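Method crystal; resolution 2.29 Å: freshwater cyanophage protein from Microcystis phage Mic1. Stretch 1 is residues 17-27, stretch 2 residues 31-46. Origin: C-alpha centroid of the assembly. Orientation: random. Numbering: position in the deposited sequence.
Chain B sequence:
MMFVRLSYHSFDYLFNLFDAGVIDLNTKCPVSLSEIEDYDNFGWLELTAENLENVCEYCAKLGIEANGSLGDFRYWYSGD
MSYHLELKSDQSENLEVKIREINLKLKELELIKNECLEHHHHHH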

# COMPACT_ATOMS: atom_id res chain seq x y z
N LEU B 17 -3.57 15.23 -8.50
CA LEU B 17 -4.32 14.74 -7.32
C LEU B 17 -4.04 13.26 -7.07
O LEU B 17 -4.09 12.44 -7.97
CB LEU B 17 -5.82 14.93 -7.55
CG LEU B 17 -6.46 16.19 -6.97
CD1 LEU B 17 -7.97 16.15 -7.17
CD2 LEU B 17 -6.13 16.36 -5.49
N PHE B 18 -3.81 12.95 -5.81
CA PHE B 18 -3.82 11.60 -5.29
C PHE B 18 -5.26 11.27 -4.90
O PHE B 18 -5.86 12.01 -4.14
CB PHE B 18 -2.91 11.49 -4.06
CG PHE B 18 -2.79 10.09 -3.52
CD1 PHE B 18 -2.32 9.05 -4.32
CD2 PHE B 18 -3.11 9.80 -2.20
CE1 PHE B 18 -2.22 7.76 -3.83
CE2 PHE B 18 -2.99 8.51 -1.71
CZ PHE B 18 -2.56 7.49 -2.53
N ASP B 19 -5.77 10.18 -5.44
CA ASP B 19 -7.18 9.82 -5.29
C ASP B 19 -7.25 8.43 -4.65
O ASP B 19 -7.26 7.44 -5.38
CB ASP B 19 -7.88 9.89 -6.66
CG ASP B 19 -9.38 9.64 -6.65
OD1 ASP B 19 -9.95 9.37 -5.55
OD2 ASP B 19 -9.99 9.73 -7.73
N ALA B 20 -7.30 8.36 -3.32
CA ALA B 20 -7.32 7.08 -2.62
C ALA B 20 -8.49 6.97 -1.63
O ALA B 20 -9.23 7.91 -1.45
CB ALA B 20 -5.99 6.84 -1.94
N GLY B 21 -8.61 5.79 -1.02
CA GLY B 21 -9.68 5.44 -0.11
C GLY B 21 -9.90 3.92 -0.07
O GLY B 21 -9.03 3.17 -0.48
N VAL B 22 -11.08 3.51 0.39
CA VAL B 22 -11.41 2.13 0.71
C VAL B 22 -12.68 1.79 -0.06
O VAL B 22 -13.56 2.64 -0.26
CB VAL B 22 -11.60 1.96 2.22
CG1 VAL B 22 -12.17 0.61 2.59
CG2 VAL B 22 -10.30 2.20 2.98
N ILE B 23 -12.77 0.57 -0.57
CA ILE B 23 -14.03 0.13 -1.15
C ILE B 23 -14.73 -0.71 -0.09
O ILE B 23 -14.14 -1.65 0.43
CB ILE B 23 -13.83 -0.63 -2.48
CG1 ILE B 23 -13.13 0.22 -3.53
CG2 ILE B 23 -15.16 -1.14 -3.01
CD1 ILE B 23 -12.42 -0.57 -4.59
N ASP B 24 -15.94 -0.34 0.29
CA ASP B 24 -16.61 -1.14 1.33
C ASP B 24 -16.92 -2.52 0.74
O ASP B 24 -17.57 -2.59 -0.29
CB ASP B 24 -17.88 -0.47 1.87
CG ASP B 24 -18.57 -1.31 2.92
OD1 ASP B 24 -19.16 -2.38 2.54
OD2 ASP B 24 -18.47 -0.94 4.12
N LEU B 25 -16.46 -3.59 1.37
CA LEU B 25 -16.61 -4.91 0.79
C LEU B 25 -18.05 -5.46 0.94
O LEU B 25 -18.33 -6.51 0.37
CB LEU B 25 -15.59 -5.85 1.42
CG LEU B 25 -14.26 -5.90 0.68
CD1 LEU B 25 -13.22 -6.72 1.44
CD2 LEU B 25 -14.44 -6.46 -0.73
N ASN B 26 -18.95 -4.77 1.66
CA ASN B 26 -20.38 -5.16 1.69
C ASN B 26 -21.13 -4.45 0.56
O ASN B 26 -21.68 -5.10 -0.31
CB ASN B 26 -21.06 -4.84 3.02
CG ASN B 26 -20.57 -5.69 4.17
OD1 ASN B 26 -20.12 -5.17 5.19
ND2 ASN B 26 -20.63 -7.00 3.99
N THR B 27 -21.12 -3.12 0.59
CA THR B 27 -21.90 -2.32 -0.36
C THR B 27 -21.16 -2.20 -1.70
O THR B 27 -21.78 -1.86 -2.71
CB THR B 27 -22.26 -0.92 0.18
OG1 THR B 27 -22.39 -0.06 -0.95
CG2 THR B 27 -21.24 -0.31 1.12
N VAL B 31 -15.05 4.74 -0.82
CA VAL B 31 -15.10 5.86 0.11
C VAL B 31 -13.74 6.55 0.16
O VAL B 31 -12.75 5.99 0.64
CB VAL B 31 -15.52 5.42 1.52
CG1 VAL B 31 -15.65 6.64 2.43
CG2 VAL B 31 -16.81 4.60 1.52
N SER B 32 -13.75 7.80 -0.25
CA SER B 32 -12.54 8.58 -0.34
C SER B 32 -11.97 8.90 1.05
O SER B 32 -12.64 8.88 2.07
CB SER B 32 -12.76 9.84 -1.12
OG SER B 32 -11.80 10.82 -0.74
N LEU B 33 -10.69 9.23 1.00
CA LEU B 33 -9.88 9.59 2.16
C LEU B 33 -10.45 10.80 2.88
O LEU B 33 -10.39 10.87 4.10
CB LEU B 33 -8.46 9.93 1.68
CG LEU B 33 -7.55 8.73 1.55
CD1 LEU B 33 -6.14 9.18 1.22
CD2 LEU B 33 -7.58 7.91 2.82
N SER B 34 -10.93 11.76 2.10
CA SER B 34 -11.50 13.00 2.62
C SER B 34 -12.67 12.70 3.57
O SER B 34 -12.91 13.48 4.49
CB SER B 34 -11.96 13.84 1.48
OG SER B 34 -12.90 13.10 0.71
N GLU B 35 -13.37 11.59 3.35
CA GLU B 35 -14.57 11.21 4.13
C GLU B 35 -14.22 10.20 5.23
O GLU B 35 -15.13 9.63 5.84
CB GLU B 35 -15.64 10.55 3.24
CG GLU B 35 -15.91 11.25 1.92
CD GLU B 35 -16.76 10.46 0.92
OE1 GLU B 35 -18.00 10.55 0.99
OE2 GLU B 35 -16.17 9.74 0.06
N ILE B 36 -12.94 9.93 5.49
CA ILE B 36 -12.56 8.87 6.45
C ILE B 36 -11.79 9.52 7.59
O ILE B 36 -10.76 10.17 7.36
CB ILE B 36 -11.72 7.75 5.79
CG1 ILE B 36 -12.51 6.94 4.75
CG2 ILE B 36 -11.13 6.83 6.84
CD1 ILE B 36 -11.65 6.04 3.91
N GLU B 37 -12.25 9.29 8.82
CA GLU B 37 -11.75 10.00 9.97
C GLU B 37 -10.68 9.17 10.68
O GLU B 37 -9.63 9.72 11.03
CB GLU B 37 -12.91 10.37 10.90
CG GLU B 37 -12.94 11.86 11.23
CD GLU B 37 -12.78 12.16 12.71
OE1 GLU B 37 -11.65 12.06 13.21
OE2 GLU B 37 -13.80 12.46 13.36
N ASP B 38 -10.91 7.88 10.88
CA ASP B 38 -9.89 7.06 11.55
C ASP B 38 -9.49 5.93 10.59
O ASP B 38 -10.05 4.83 10.66
CB ASP B 38 -10.42 6.63 12.92
CG ASP B 38 -9.57 5.60 13.63
OD1 ASP B 38 -8.36 5.53 13.35
OD2 ASP B 38 -10.13 4.86 14.45
N TYR B 39 -8.50 6.21 9.73
CA TYR B 39 -8.32 5.47 8.48
C TYR B 39 -7.94 4.02 8.76
O TYR B 39 -8.46 3.10 8.15
CB TYR B 39 -7.27 6.08 7.55
CG TYR B 39 -7.07 5.29 6.28
CD1 TYR B 39 -7.92 5.45 5.21
CD2 TYR B 39 -6.08 4.32 6.17
CE1 TYR B 39 -7.80 4.70 4.05
CE2 TYR B 39 -5.93 3.56 5.02
CZ TYR B 39 -6.79 3.76 3.95
OH TYR B 39 -6.68 3.05 2.79
N ASP B 40 -7.04 3.83 9.71
CA ASP B 40 -6.45 2.54 9.93
C ASP B 40 -7.51 1.55 10.43
O ASP B 40 -7.26 0.34 10.36
CB ASP B 40 -5.23 2.63 10.86
CG ASP B 40 -3.99 3.20 10.18
OD1 ASP B 40 -3.64 2.73 9.05
OD2 ASP B 40 -3.36 4.10 10.78
N ASN B 41 -8.65 2.05 10.91
CA ASN B 41 -9.69 1.22 11.52
C ASN B 41 -10.92 1.13 10.63
O ASN B 41 -11.93 0.57 11.03
CB ASN B 41 -10.12 1.81 12.87
CG ASN B 41 -9.08 1.54 13.93
OD1 ASN B 41 -8.60 0.42 14.03
ND2 ASN B 41 -8.67 2.57 14.65
N PHE B 42 -10.85 1.68 9.42
CA PHE B 42 -12.03 1.87 8.61
C PHE B 42 -12.09 0.83 7.49
O PHE B 42 -11.11 0.56 6.84
CB PHE B 42 -12.04 3.30 8.06
CG PHE B 42 -13.21 3.56 7.17
CD1 PHE B 42 -13.19 3.14 5.85
CD2 PHE B 42 -14.36 4.15 7.66
CE1 PHE B 42 -14.29 3.34 5.03
CE2 PHE B 42 -15.46 4.34 6.84
CZ PHE B 42 -15.43 3.94 5.52
N GLY B 43 -13.27 0.26 7.29
CA GLY B 43 -13.56 -0.49 6.07
C GLY B 43 -13.16 -1.95 6.13
O GLY B 43 -13.23 -2.64 5.13
N TRP B 44 -12.70 -2.43 7.27
CA TRP B 44 -12.35 -3.84 7.41
C TRP B 44 -13.63 -4.68 7.41
O TRP B 44 -14.70 -4.22 7.85
CB TRP B 44 -11.55 -4.06 8.69
CG TRP B 44 -10.22 -3.38 8.66
CD1 TRP B 44 -9.93 -2.13 9.12
CD2 TRP B 44 -8.99 -3.89 8.10
NE1 TRP B 44 -8.61 -1.83 8.92
CE2 TRP B 44 -8.00 -2.91 8.31
CE3 TRP B 44 -8.62 -5.09 7.49
CZ2 TRP B 44 -6.68 -3.08 7.89
CZ3 TRP B 44 -7.31 -5.27 7.10
CH2 TRP B 44 -6.36 -4.27 7.29
N LEU B 45 -13.48 -5.89 6.89
CA LEU B 45 -14.52 -6.90 6.87
C LEU B 45 -13.99 -8.15 7.56
O LEU B 45 -12.87 -8.56 7.26
CB LEU B 45 -14.89 -7.22 5.42
CG LEU B 45 -15.78 -8.45 5.21
CD1 LEU B 45 -17.21 -8.18 5.69
CD2 LEU B 45 -15.78 -8.88 3.75
N GLU B 46 -14.80 -8.72 8.46
CA GLU B 46 -14.47 -9.97 9.14
C GLU B 46 -14.39 -11.07 8.09
O GLU B 46 -15.30 -11.20 7.29
CB GLU B 46 -15.53 -10.33 10.20
CG GLU B 46 -15.52 -11.80 10.61
CD GLU B 46 -16.42 -12.22 11.78
OE1 GLU B 46 -17.05 -11.34 12.42
OE2 GLU B 46 -16.48 -13.45 12.05
O HOH W 1 -12.80 -2.88 2.27
O HOH W 2 -16.62 -1.99 6.22

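The two stretches meet as a short antiparallel ladder, and together they bury 602 Å². Val22 and Val31 form its hydrogen-bonded pair. Val22 N donates to Val31 O at 3.0 Å, and Val31 N donates to Val22 O at 2.6 Å. One step on, Leu33 N donates to Ala20 O at 3.1 Å. Between these bonds Gly21 packs against Ser32, with the two CA atoms 4.3 Å apart. The backbones can come this close because Gly21 has no side chain. A CB on Gly21 would lie 2.1 Å from Val31 O, a clash.

Val22 is the main bump. Val22 CG2 lies 3.7 Å from Tyr39 CE1 and 4.2 Å from Ile36 CD1. Val22 CB lies 4.1 Å from Phe42 CE1, at the edge of that ring. Gly43 completes the hollow, its CA 3.9 Å from Val22 CG1. A CB on Gly43 would strike that methyl, and the positive phi also favours glycine. A branched, compact valine suits this pocket.

Leu33 lies over small Ala20, with Leu33 CD1 3.9 Å from Ala20 CB. Farther along, Leu45 points toward Leu25, and Leu45 CD2 reaches Leu25 CB at 3.8 Å. Water 1 bridges the backbones, donating to Ile23 O at 2.6 Å and Gly43 O at 2.9 Å.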